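Probable thiol peroxidase (Mycobacterium tuberculosis, PDB 1Y25) probably reduces hydrogen peroxide and organic hydroperoxides to water and alcohols with thioredoxin as the electron donor, helping to protect the cell from oxidative stress. Local coordinates at residues T28-D33 and A106-F111; N50-V55 and S82-F87; S63-D68 and G94-E99; T77-S82 and N100-S105. The protein carries 1 engineered substitution. One frame throughout, in Å; residues are numbered along the deposited sequence.

Interaction 1: T28-D33 and A106-F111; sequences TLTGGD and AFRDSF
A type I beta turn, Ala106 to Asp109, lies against the short strand 28-30, meeting it through alternating residues: Thr28 and Thr30 offer hydroxyls to the turn, and Leu29 offers a hydrocarbon branch. The turn is closed by the backbone bond from Asp109 N to Ala106 O. Asp109 points its side chain at the strand, and its OD1 accepts from Thr28 OG1 at 2.9 Å. The hydroxyl comes from above the carboxylate, 58° out of its plane; the carboxyl carbon, Asp109 CG, sits 3.0 Å from Thr28 O. Thr28 OG1 can make this approach because it stands between its own N and carbonyl carbon (chi1 53°). Thr30 OG1 is the busier hydroxyl. It donates to water 1 at 2.9 Å, a water that also accepts from Arg108 N, and it accepts a hydrogen bond from water 2. Arg108 NE reaches it as well, 3.3 Å away, but at an N-H angle of 123° this bond is weak. Water 2 also accepts from Arg108 NH2 in the guanidinium plane, linking threonine and arginine a second time. Arg108 CG rests over one face of the Phe107 ring, whose CE2 meets Thr30 OG1 at 3.9 Å. The apolar share falls to Leu29, whose CD2 touches both Ala106 CB and Phe111 CB, 3.7 Å from each. Leucine suits this inward position: it also packs on Val81 of strand 78-82, while Phe111, which begins helix 111-114, touches Leu49 and Ile51 of strand 47-51. Thr30 meanwhile bonds through its backbone to Ser105 and rests its side chain on Pro86 of helix 86-96.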
loop_
_atom_site.group_PDB
_atom_site.type_symbol
_atom_site.label_atom_id
_atom_site.label_comp_id
_atom_site.label_asym_id
_atom_site.label_seq_id
_atom_site.Cartn_x
_atom_site.Cartn_y
_atom_site.Cartn_z
ATOM N N THR A 28 -0.706 -7.944 13.552
ATOM C CA THR A 28 -1.185 -8.685 14.667
ATOM C C THR A 28 -1.704 -7.618 15.645
ATOM O O THR A 28 -1.182 -6.509 15.735
ATOM C CB THR A 28 -0.059 -9.591 15.303
ATOM O OG1 THR A 28 1.053 -8.777 15.587
ATOM C CG2 THR A 28 0.383 -10.710 14.342
ATOM N N LEU A 29 -2.824 -7.930 16.280
ATOM C CA LEU A 29 -3.450 -7.076 17.242
ATOM C C LEU A 29 -3.873 -7.934 18.425
ATOM O O LEU A 29 -3.807 -9.170 18.339
ATOM C CB LEU A 29 -4.636 -6.411 16.587
ATOM C CG LEU A 29 -4.280 -5.355 15.566
ATOM C CD1 LEU A 29 -5.573 -4.889 14.913
ATOM C CD2 LEU A 29 -3.553 -4.099 16.139
ATOM N N THR A 30 -4.351 -7.309 19.498
ATOM C CA THR A 30 -4.811 -8.069 20.681
ATOM C C THR A 30 -6.343 -7.984 20.835
ATOM O O THR A 30 -6.917 -6.874 20.830
ATOM C CB THR A 30 -4.066 -7.598 21.989
ATOM O OG1 THR A 30 -2.637 -7.666 21.785
ATOM C CG2 THR A 30 -4.462 -8.423 23.237
ATOM N N GLY A 31 -6.983 -9.159 20.917
ATOM C CA GLY A 31 -8.425 -9.300 21.079
ATOM C C GLY A 31 -8.782 -9.225 22.545
ATOM O O GLY A 31 -7.882 -9.149 23.408
ATOM N N GLY A 32 -10.086 -9.208 22.835
ATOM C CA GLY A 32 -10.595 -8.932 24.196
ATOM C C GLY A 32 -10.179 -9.957 25.203
ATOM O O GLY A 32 -10.131 -9.688 26.405
ATOM N N ASP A 33 -9.856 -11.127 24.716
ATOM C CA ASP A 33 -9.422 -12.270 25.545
ATOM C C ASP A 33 -7.905 -12.325 25.642
ATOM O O ASP A 33 -7.379 -13.270 26.150
ATOM C CB ASP A 33 -9.945 -13.598 24.938
ATOM C CG ASP A 33 -9.328 -13.903 23.544
ATOM O OD1 ASP A 33 -8.883 -12.974 22.864
ATOM O OD2 ASP A 33 -9.275 -15.068 23.104
ATOM N N ALA A 106 -4.043 -2.198 19.483
ATOM C CA ALA A 106 -2.667 -2.041 19.072
ATOM C C ALA A 106 -1.733 -1.713 20.215
ATOM O O ALA A 106 -0.610 -1.269 19.993
ATOM C CB ALA A 106 -2.596 -0.984 17.973
ATOM N N PHE A 107 -2.164 -1.909 21.461
ATOM C CA PHE A 107 -1.388 -1.381 22.591
ATOM C C PHE A 107 0.042 -2.014 22.650
ATOM O O PHE A 107 0.927 -1.412 23.193
ATOM C CB PHE A 107 -2.144 -1.554 23.937
ATOM C CG PHE A 107 -1.917 -2.863 24.617
ATOM C CD1 PHE A 107 -1.072 -2.958 25.707
ATOM C CD2 PHE A 107 -2.517 -4.058 24.137
ATOM C CE1 PHE A 107 -0.842 -4.159 26.313
ATOM C CE2 PHE A 107 -2.307 -5.237 24.766
ATOM C CZ PHE A 107 -1.472 -5.297 25.854
ATOM N N ARG A 108 0.244 -3.226 22.079
ATOM C CA ARG A 108 1.575 -3.881 22.043
ATOM C C ARG A 108 1.903 -4.372 20.647
ATOM O O ARG A 108 2.639 -5.335 20.472
ATOM C CB ARG A 108 1.650 -5.038 23.074
ATOM C CG ARG A 108 0.612 -6.115 22.896
ATOM C CD ARG A 108 0.902 -7.275 23.847
ATOM N NE ARG A 108 -0.091 -8.355 23.757
ATOM C CZ ARG A 108 -0.614 -9.051 24.766
ATOM N NH1 ARG A 108 -0.358 -8.752 26.022
ATOM N NH2 ARG A 108 -1.505 -9.978 24.512
ATOM N N ASP A 109 1.340 -3.715 19.627
ATOM C CA ASP A 109 1.680 -4.039 18.271
ATOM C C ASP A 109 2.009 -2.765 17.452
ATOM O O ASP A 109 1.736 -1.655 17.890
ATOM C CB ASP A 109 0.519 -4.822 17.671
ATOM C CG ASP A 109 0.446 -6.251 18.204
ATOM O OD1 ASP A 109 1.377 -6.995 17.804
ATOM O OD2 ASP A 109 -0.495 -6.617 19.038
ATOM N N SER A 110 2.577 -2.947 16.266
ATOM C CA SER A 110 3.022 -1.812 15.318
ATOM C C SER A 110 2.028 -1.254 14.296
ATOM O O SER A 110 2.346 -0.362 13.494
ATOM C CB SER A 110 4.260 -2.206 14.527
ATOM O OG SER A 110 4.115 -3.424 13.831
ATOM N N PHE A 111 0.787 -1.671 14.423
ATOM C CA PHE A 111 -0.301 -1.259 13.538
ATOM C C PHE A 111 -0.260 0.174 13.138
ATOM O O PHE A 111 -0.384 0.470 11.950
ATOM C CB PHE A 111 -1.684 -1.491 14.222
ATOM C CG PHE A 111 -2.856 -1.247 13.295
ATOM C CD1 PHE A 111 -3.333 -2.267 12.478
ATOM C CD2 PHE A 111 -3.461 -0.007 13.240
ATOM C CE1 PHE A 111 -4.427 -2.051 11.661
ATOM C CE2 PHE A 111 -4.515 0.211 12.396
ATOM C CZ PHE A 111 -4.966 -0.835 11.582
HETATM O O HOH W 1 -1.572 -5.215 20.705
HETATM O O HOH W 2 -2.096 -10.616 21.550
#

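Interaction 2: N50-V55 and S82-F87; sequences NIFPSV and SKDLPF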
loop_
_atom_site.group_PDB
_atom_site.type_symbol
_atom_site.label_atom_id
_atom_site.label_comp_id
_atom_site.label_asym_id
_atom_site.label_seq_id
_atom_site.Cartn_x
_atom_site.Cartn_y
_atom_site.Cartn_z
ATOM N N ASN A 50 -12.116 0.031 11.314
ATOM C CA ASN A 50 -12.566 1.246 11.971
ATOM C C ASN A 50 -11.536 1.655 13.024
ATOM O O ASN A 50 -11.540 1.172 14.114
ATOM C CB ASN A 50 -13.974 1.017 12.613
ATOM C CG ASN A 50 -14.571 2.291 13.204
ATOM O OD1 ASN A 50 -14.370 3.367 12.661
ATOM N ND2 ASN A 50 -15.313 2.173 14.324
ATOM N N ILE A 51 -10.694 2.615 12.665
ATOM C CA ILE A 51 -9.512 3.000 13.439
ATOM C C ILE A 51 -9.807 4.334 14.123
ATOM O O ILE A 51 -10.304 5.306 13.466
ATOM C CB ILE A 51 -8.264 3.137 12.514
ATOM C CG1 ILE A 51 -8.047 1.910 11.611
ATOM C CG2 ILE A 51 -6.996 3.528 13.313
ATOM C CD1 ILE A 51 -7.254 2.222 10.322
ATOM N N PHE A 52 -9.563 4.414 15.434
ATOM C CA PHE A 52 -9.886 5.667 16.162
ATOM C C PHE A 52 -9.051 5.810 17.401
ATOM O O PHE A 52 -8.439 4.834 17.863
ATOM C CB PHE A 52 -11.355 5.708 16.539
ATOM C CG PHE A 52 -11.841 4.409 17.144
ATOM C CD1 PHE A 52 -12.471 3.446 16.368
ATOM C CD2 PHE A 52 -11.662 4.155 18.530
ATOM C CE1 PHE A 52 -12.898 2.229 16.937
ATOM C CE2 PHE A 52 -12.071 2.901 19.112
ATOM C CZ PHE A 52 -12.680 1.951 18.305
ATOM N N PRO A 53 -9.059 7.039 17.972
ATOM C CA PRO A 53 -8.384 7.330 19.262
ATOM C C PRO A 53 -8.745 6.396 20.465
ATOM O O PRO A 53 -7.858 5.806 21.048
ATOM C CB PRO A 53 -8.675 8.848 19.503
ATOM C CG PRO A 53 -9.053 9.402 18.181
ATOM C CD PRO A 53 -9.636 8.263 17.349
ATOM N N SER A 54 -10.021 6.246 20.805
ATOM C CA SER A 54 -10.452 5.496 21.975
ATOM C C SER A 54 -11.960 5.249 22.000
ATOM O O SER A 54 -12.683 6.166 21.660
ATOM C CB SER A 54 -10.095 6.280 23.262
ATOM O OG SER A 54 -10.487 5.543 24.399
ATOM N N VAL A 55 -12.421 4.078 22.468
ATOM C CA VAL A 55 -13.822 3.823 22.777
ATOM C C VAL A 55 -14.419 4.701 23.841
ATOM O O VAL A 55 -15.674 4.838 23.940
ATOM C CB VAL A 55 -14.113 2.358 23.187
ATOM C CG1 VAL A 55 -13.845 1.418 22.096
ATOM C CG2 VAL A 55 -13.310 1.838 24.456
ATOM N N SER A 82 -7.845 0.415 17.948
ATOM C CA SER A 82 -7.396 1.541 18.720
ATOM C C SER A 82 -6.240 1.132 19.650
ATOM O O SER A 82 -5.854 -0.032 19.753
ATOM C CB SER A 82 -8.504 2.131 19.581
ATOM O OG SER A 82 -8.843 1.298 20.642
ATOM N N LYS A 83 -5.690 2.134 20.300
ATOM C CA LYS A 83 -4.653 1.939 21.316
ATOM C C LYS A 83 -5.271 1.669 22.710
ATOM O O LYS A 83 -4.522 1.619 23.681
ATOM C CB LYS A 83 -3.780 3.203 21.390
ATOM C CG LYS A 83 -2.700 3.240 20.335
ATOM C CD LYS A 83 -1.533 2.346 20.646
ATOM C CE LYS A 83 -0.512 2.302 19.464
ATOM N NZ LYS A 83 0.725 1.443 19.832
ATOM N N ASP A 84 -6.603 1.592 22.816
ATOM C CA ASP A 84 -7.239 1.160 24.040
ATOM C C ASP A 84 -6.660 -0.173 24.502
ATOM O O ASP A 84 -6.361 -1.077 23.702
ATOM C CB ASP A 84 -8.748 0.918 23.890
ATOM C CG ASP A 84 -9.550 2.148 23.612
ATOM O OD1 ASP A 84 -9.524 3.108 24.410
ATOM O OD2 ASP A 84 -10.286 2.091 22.575
ATOM N N LEU A 85 -6.588 -0.358 25.800
ATOM C CA LEU A 85 -6.246 -1.695 26.240
ATOM C C LEU A 85 -7.421 -2.583 25.887
ATOM O O LEU A 85 -8.540 -2.095 25.790
ATOM C CB LEU A 85 -6.013 -1.741 27.715
ATOM C CG LEU A 85 -4.824 -1.010 28.232
ATOM C CD1 LEU A 85 -4.795 -1.403 29.710
ATOM C CD2 LEU A 85 -3.527 -1.395 27.473
ATOM N N PRO A 86 -7.191 -3.898 25.700
ATOM C CA PRO A 86 -8.301 -4.816 25.454
ATOM C C PRO A 86 -9.447 -4.746 26.410
ATOM O O PRO A 86 -10.586 -4.988 26.050
ATOM C CB PRO A 86 -7.636 -6.162 25.619
ATOM C CG PRO A 86 -6.306 -5.894 25.009
ATOM C CD PRO A 86 -5.915 -4.629 25.680
ATOM N N PHE A 87 -9.161 -4.544 27.680
ATOM C CA PHE A 87 -10.202 -4.541 28.710
ATOM C C PHE A 87 -11.249 -3.417 28.568
ATOM O O PHE A 87 -12.438 -3.664 28.868
ATOM C CB PHE A 87 -9.602 -4.510 30.094
ATOM C CG PHE A 87 -8.394 -5.386 30.263
ATOM C CD1 PHE A 87 -8.520 -6.762 30.366
ATOM C CD2 PHE A 87 -7.128 -4.824 30.278
ATOM C CE1 PHE A 87 -7.385 -7.558 30.576
ATOM C CE2 PHE A 87 -6.033 -5.549 30.453
ATOM C CZ PHE A 87 -6.145 -6.966 30.631
HETATM O O HOH W 3 -6.164 4.874 19.504
#
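Hydrogen bonds to Asp84 dominate where the loop after strand 47-51 meets the loop before helix 86-96. Asp84 OD1 accepts from Ser54 OG at 2.6 Å and OD2 from Val55 N at 2.9 Å, the latter nearly straight at 167°. Both oxygens use their syn lone pairs, so the carboxylate clasps two consecutive residues. Ser82 OG adds a third donor, reaching OD2 at 2.5 Å from above the carboxylate plane. Ser82 OG in turn accepts from Asp84 N, an ST turn; the serine oxygen's place between its backbone N and carbonyl carbon (chi1 71°) brings the hydroxyl back over its own chain.

Water supplies a further link: water 3 donates to Phe52 O at 2.8 Å and to Pro53 O, and accepts from Lys83 N.

Van der Waals contact is slighter. Phe52 CE2 touches Ser82 CB at 3.7 Å, Asp84 OD2 lies near the edge of the ring, and Val55 CG2 covers that oxygen. The same phenylalanine packs on Ser60, the engineered replacement for the predicted peroxidatic cysteine.

Aspartate fits this buried place because its two oxygens meet three donors, an arrangement that would probably stabilise the ionised carboxylate and tie the loop leading into active-site helix 58-74 to the loop between strand 78-82 and helix 86-96.

Interaction 3: S63-D68 and G94-E99; sequences SVRTFD and GAEGTE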
loop_
_atom_site.group_PDB
_atom_site.type_symbol
_atom_site.label_atom_id
_atom_site.label_comp_id
_atom_site.label_asym_id
_atom_site.label_seq_id
_atom_site.Cartn_x
_atom_site.Cartn_y
_atom_site.Cartn_z
ATOM N N SER A 63 -19.038 5.924 16.333
ATOM C CA SER A 63 -18.664 5.165 15.169
ATOM C C SER A 63 -18.807 3.652 15.390
ATOM O O SER A 63 -19.262 2.960 14.526
ATOM C CB SER A 63 -17.258 5.542 14.655
ATOM O OG SER A 63 -16.236 5.061 15.480
ATOM N N VAL A 64 -18.440 3.176 16.560
ATOM C CA VAL A 64 -18.579 1.773 16.929
ATOM C C VAL A 64 -20.026 1.339 16.952
ATOM O O VAL A 64 -20.365 0.335 16.357
ATOM C CB VAL A 64 -17.922 1.476 18.269
ATOM C CG1 VAL A 64 -18.249 0.061 18.720
ATOM C CG2 VAL A 64 -16.323 1.753 18.231
ATOM N N ARG A 65 -20.885 2.130 17.625
ATOM C CA ARG A 65 -22.306 1.855 17.651
ATOM C C ARG A 65 -22.895 1.854 16.217
ATOM O O ARG A 65 -23.757 1.031 15.894
ATOM C CB ARG A 65 -23.034 2.870 18.510
ATOM C CG ARG A 65 -22.519 2.928 19.916
ATOM C CD ARG A 65 -23.378 3.819 20.702
ATOM N NE ARG A 65 -22.761 4.074 21.968
ATOM C CZ ARG A 65 -22.203 5.216 22.368
ATOM N NH1 ARG A 65 -22.215 6.315 21.623
ATOM N NH2 ARG A 65 -21.684 5.244 23.584
ATOM N N THR A 66 -22.479 2.792 15.380
ATOM C CA THR A 66 -23.061 2.919 14.031
ATOM C C THR A 66 -22.615 1.761 13.132
ATOM O O THR A 66 -23.414 1.216 12.377
ATOM C CB THR A 66 -22.662 4.265 13.410
ATOM O OG1 THR A 66 -23.128 5.348 14.251
ATOM C CG2 THR A 66 -23.193 4.408 11.981
ATOM N N PHE A 67 -21.329 1.415 13.151
ATOM C CA PHE A 67 -20.873 0.199 12.418
ATOM C C PHE A 67 -21.499 -1.116 12.918
ATOM O O PHE A 67 -21.863 -1.970 12.129
ATOM C CB PHE A 67 -19.367 0.122 12.388
ATOM C CG PHE A 67 -18.722 1.031 11.335
ATOM C CD1 PHE A 67 -19.001 0.876 9.965
ATOM C CD2 PHE A 67 -17.799 1.990 11.709
ATOM C CE1 PHE A 67 -18.377 1.702 8.993
ATOM C CE2 PHE A 67 -17.160 2.814 10.767
ATOM C CZ PHE A 67 -17.445 2.668 9.432
ATOM N N ASP A 68 -21.713 -1.235 14.212
ATOM C CA ASP A 68 -22.341 -2.406 14.762
ATOM C C ASP A 68 -23.716 -2.615 14.201
ATOM O O ASP A 68 -24.064 -3.730 13.803
ATOM C CB ASP A 68 -22.455 -2.306 16.278
ATOM C CG ASP A 68 -22.841 -3.630 16.907
ATOM O OD1 ASP A 68 -21.979 -4.528 16.810
ATOM O OD2 ASP A 68 -23.956 -3.765 17.486
ATOM N N GLY A 94 -19.529 -4.814 25.895
ATOM C CA GLY A 94 -20.453 -5.506 26.788
ATOM C C GLY A 94 -21.449 -4.557 27.445
ATOM O O GLY A 94 -22.678 -4.881 27.590
ATOM N N ALA A 95 -20.970 -3.362 27.813
ATOM C CA ALA A 95 -21.907 -2.368 28.407
ATOM C C ALA A 95 -22.922 -1.985 27.350
ATOM O O ALA A 95 -24.120 -1.905 27.650
ATOM C CB ALA A 95 -21.200 -1.162 28.960
ATOM N N GLU A 96 -22.469 -1.836 26.096
ATOM C CA GLU A 96 -23.358 -1.340 24.986
ATOM C C GLU A 96 -24.136 -2.425 24.184
ATOM O O GLU A 96 -25.120 -2.144 23.484
ATOM C CB GLU A 96 -22.543 -0.397 24.063
ATOM C CG GLU A 96 -21.713 0.657 24.816
ATOM C CD GLU A 96 -22.440 2.013 24.944
ATOM O OE1 GLU A 96 -23.150 2.344 23.986
ATOM O OE2 GLU A 96 -22.269 2.736 25.991
ATOM N N GLY A 97 -23.744 -3.684 24.339
ATOM C CA GLY A 97 -24.362 -4.779 23.653
ATOM C C GLY A 97 -24.008 -4.761 22.164
ATOM O O GLY A 97 -24.773 -5.274 21.381
ATOM N N THR A 98 -22.842 -4.214 21.828
ATOM C CA THR A 98 -22.321 -4.159 20.477
ATOM C C THR A 98 -21.514 -5.400 20.239
ATOM O O THR A 98 -20.282 -5.363 20.336
ATOM C CB THR A 98 -21.400 -2.893 20.171
ATOM O OG1 THR A 98 -20.431 -2.742 21.180
ATOM C CG2 THR A 98 -22.217 -1.538 20.173
ATOM N N GLU A 99 -22.260 -6.464 19.901
ATOM C CA GLU A 99 -21.726 -7.827 19.669
ATOM C C GLU A 99 -21.244 -8.205 18.229
ATOM O O GLU A 99 -20.668 -9.325 18.039
ATOM C CB GLU A 99 -22.828 -8.845 19.978
ATOM C CG GLU A 99 -22.941 -9.309 21.455
ATOM C CD GLU A 99 -23.869 -10.525 21.545
ATOM O OE1 GLU A 99 -24.358 -10.937 20.446
ATOM O OE2 GLU A 99 -24.129 -11.040 22.675
#
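Glu96 OE1 is held by two nitrogens of one guanidinium group: Arg65 NE at 2.7 Å, with an N-H angle of 160°, and Arg65 NH2 at 3.3 Å, a weak bond. Together they make a salt bridge from helix 58-74 to the last turn of helix 86-96. The oxygen lies at the edge of the guanidinium, close to its plane, yet the two flat groups are turned 43° apart, and NE meets OE1 from above the carboxylate plane. It is therefore a one-oxygen grip rather than a paired, two-oxygen one. Arg65 reaches out with a chain extended from CG to NE, while Glu96 bends at chi2 (-95°) to bring its carboxylate round to it.

Nearer the sheet the contact changes character. Asp68 lays its carboxylate against Thr98, with CG 3.6 Å from CB and OD2 3.4 Å from CA. Its CG stands anti to the backbone N, directing the group out from the helix; OD1 bonds Asn100 N and, weakly, Val101 N, just beyond Thr98. The chain can turn here because Gly97 leaves the helix with a positive phi, readily adopted by a residue without a side chain, and Thr98 then centres an inverse gamma turn. Thr98 CG2 lies 4.2 Å from Arg65 CA, and its side chain also rests on Cys93, the predicted redox-active partner of residue 60.

Chemically, then, a largely exposed ion pair joins the two helices, while the aspartate, set against backbone N-H groups, would be favourably placed as an anion to hold the start of strand 101-105.

Interaction 4: T77-S82 and N100-S105; sequences TVLCVS and NVMPAS
Leu79 and Ala104 pack closely on one face of two parallel neighbouring strands, 78-82 and 101-105, and Cys80 and Val101 on the other. Leu79 CG lies 3.9 Å from Ala104 CB; the small alanine lets the branched leucine settle over it. On the opposite face Cys80 SG meets Val101 CB at 3.8 Å. Backbone bonds stitch the middle: Met102 N to Val78 O at 3.0 Å, nearly straight at 175°, Cys80 N to Met102 O at 2.8 Å, and Ala104 N to Cys80 O at 2.9 Å. Pro103 is tolerated because its N faces away from strand 78-82 and is asked for no bond there.

The margins are looser. Met102, partly exposed, touches Leu79 CD1 through SD at 3.3 Å, but its outer end leads away from strand 78-82. Ser82 N reaches Ala104 O only weakly, at 3.4 Å. At the other end waters intervene between Val78 N and Asn100 O; water 5 lies 3.2 Å from Asn100 O and holds Val78 N weakly.

This pairing closes the beta-alpha-beta unit whose crossover is helix 86-96. Strand 101-105 is an outermost strand of the five-stranded sheet within the chain, strand 47-51 flanks strand 78-82, and helix 58-74 packs on Val78 and Cys80.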
loop_
_atom_site.group_PDB
_atom_site.type_symbol
_atom_site.label_atom_id
_atom_site.label_comp_id
_atom_site.label_asym_id
_atom_site.label_seq_id
_atom_site.Cartn_x
_atom_site.Cartn_y
_atom_site.Cartn_z
ATOM N N THR A 77 -17.699 -8.016 8.147
ATOM C CA THR A 77 -16.651 -8.000 9.201
ATOM C C THR A 77 -16.026 -6.624 9.482
ATOM O O THR A 77 -15.367 -6.010 8.615
ATOM C CB THR A 77 -15.612 -9.062 8.925
ATOM O OG1 THR A 77 -16.326 -10.226 8.522
ATOM C CG2 THR A 77 -14.756 -9.377 10.151
ATOM N N VAL A 78 -16.312 -6.116 10.692
ATOM C CA VAL A 78 -15.805 -4.797 11.131
ATOM C C VAL A 78 -14.972 -4.987 12.370
ATOM O O VAL A 78 -15.423 -5.492 13.386
ATOM C CB VAL A 78 -16.963 -3.751 11.414
ATOM C CG1 VAL A 78 -16.431 -2.470 11.876
ATOM C CG2 VAL A 78 -17.804 -3.567 10.145
ATOM N N LEU A 79 -13.743 -4.518 12.265
ATOM C CA LEU A 79 -12.765 -4.595 13.319
ATOM C C LEU A 79 -12.575 -3.167 13.835
ATOM O O LEU A 79 -12.263 -2.231 13.093
ATOM C CB LEU A 79 -11.432 -5.126 12.738
ATOM C CG LEU A 79 -10.426 -5.783 13.634
ATOM C CD1 LEU A 79 -11.017 -7.052 14.169
ATOM C CD2 LEU A 79 -9.084 -6.068 13.010
ATOM N N CYS A 80 -12.687 -3.029 15.125
ATOM C CA CYS A 80 -12.614 -1.777 15.768
ATOM C C CYS A 80 -11.232 -1.636 16.408
ATOM O O CYS A 80 -10.972 -2.292 17.418
ATOM C CB CYS A 80 -13.764 -1.674 16.792
ATOM S SG CYS A 80 -15.318 -1.268 16.037
ATOM N N VAL A 81 -10.371 -0.801 15.802
ATOM C CA VAL A 81 -8.937 -0.725 16.115
ATOM C C VAL A 81 -8.507 0.558 16.807
ATOM O O VAL A 81 -8.800 1.630 16.339
ATOM C CB VAL A 81 -8.017 -0.923 14.908
ATOM C CG1 VAL A 81 -6.499 -0.977 15.395
ATOM C CG2 VAL A 81 -8.440 -2.127 14.064
ATOM N N SER A 82 -7.845 0.415 17.948
ATOM C CA SER A 82 -7.396 1.541 18.720
ATOM C C SER A 82 -6.240 1.132 19.650
ATOM O O SER A 82 -5.854 -0.032 19.753
ATOM C CB SER A 82 -8.504 2.131 19.581
ATOM O OG SER A 82 -8.843 1.298 20.642
ATOM N N ASN A 100 -21.548 -7.345 17.239
ATOM C CA ASN A 100 -21.189 -7.551 15.847
ATOM C C ASN A 100 -19.840 -7.001 15.398
ATOM O O ASN A 100 -19.339 -7.403 14.380
ATOM C CB ASN A 100 -22.289 -7.006 14.975
ATOM C CG ASN A 100 -23.621 -7.699 15.287
ATOM O OD1 ASN A 100 -24.208 -8.266 14.408
ATOM N ND2 ASN A 100 -24.026 -7.731 16.571
ATOM N N VAL A 101 -19.269 -6.084 16.146
ATOM C CA VAL A 101 -17.928 -5.602 15.877
ATOM C C VAL A 101 -16.969 -6.472 16.655
ATOM O O VAL A 101 -17.357 -7.150 17.610
ATOM C CB VAL A 101 -17.767 -4.104 16.222
ATOM C CG1 VAL A 101 -18.570 -3.237 15.192
ATOM C CG2 VAL A 101 -18.180 -3.827 17.725
ATOM N N MET A 102 -15.754 -6.578 16.127
ATOM C CA MET A 102 -14.634 -7.239 16.768
ATOM C C MET A 102 -13.671 -6.161 17.198
ATOM O O MET A 102 -13.057 -5.486 16.357
ATOM C CB MET A 102 -13.956 -8.219 15.846
ATOM C CG MET A 102 -12.853 -9.094 16.467
ATOM S SD MET A 102 -11.935 -10.034 15.216
ATOM C CE MET A 102 -12.958 -11.512 14.940
ATOM N N PRO A 103 -13.512 -5.998 18.530
ATOM C CA PRO A 103 -12.463 -5.068 18.952
ATOM C C PRO A 103 -11.026 -5.684 18.850
ATOM O O PRO A 103 -10.835 -6.889 18.940
ATOM C CB PRO A 103 -12.857 -4.724 20.381
ATOM C CG PRO A 103 -13.670 -5.910 20.871
ATOM C CD PRO A 103 -14.178 -6.652 19.672
ATOM N N ALA A 104 -10.047 -4.801 18.650
ATOM C CA ALA A 104 -8.665 -5.161 18.412
ATOM C C ALA A 104 -7.796 -4.026 18.902
ATOM O O ALA A 104 -7.994 -2.887 18.506
ATOM C CB ALA A 104 -8.473 -5.368 16.947
ATOM N N SER A 105 -6.853 -4.346 19.792
ATOM C CA SER A 105 -5.984 -3.361 20.455
ATOM C C SER A 105 -4.587 -3.397 19.783
ATOM O O SER A 105 -4.007 -4.472 19.616
ATOM C CB SER A 105 -5.871 -3.696 21.966
ATOM O OG SER A 105 -5.065 -2.785 22.630
HETATM O O HOH W 4 -18.487 -7.214 12.143
HETATM O O HOH W 5 -16.740 -8.676 12.989
#

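Interactions 2 and 4 belong to the buried heart of the thioredoxin fold, while interactions 1 and 3 lie farther out and are only partly buried. Ser82 is common to 2 and 4: in 4 its strand is paired by main-chain bonds and apolar side chains, in 2 it turns into a charged loop by the active-site helix. Interactions 2 and 3 both use helix 86-96, the first just before its start and the second at its last turn. Interaction 1 adjoins the end of the pairing in 4, where Thr30 O bonds Ser105 N, and relies on hydroxyls and waters. Interaction 3, with its exposed ion pair, reaches strand 101-105 from the opposite end through Asp68 and Asn100.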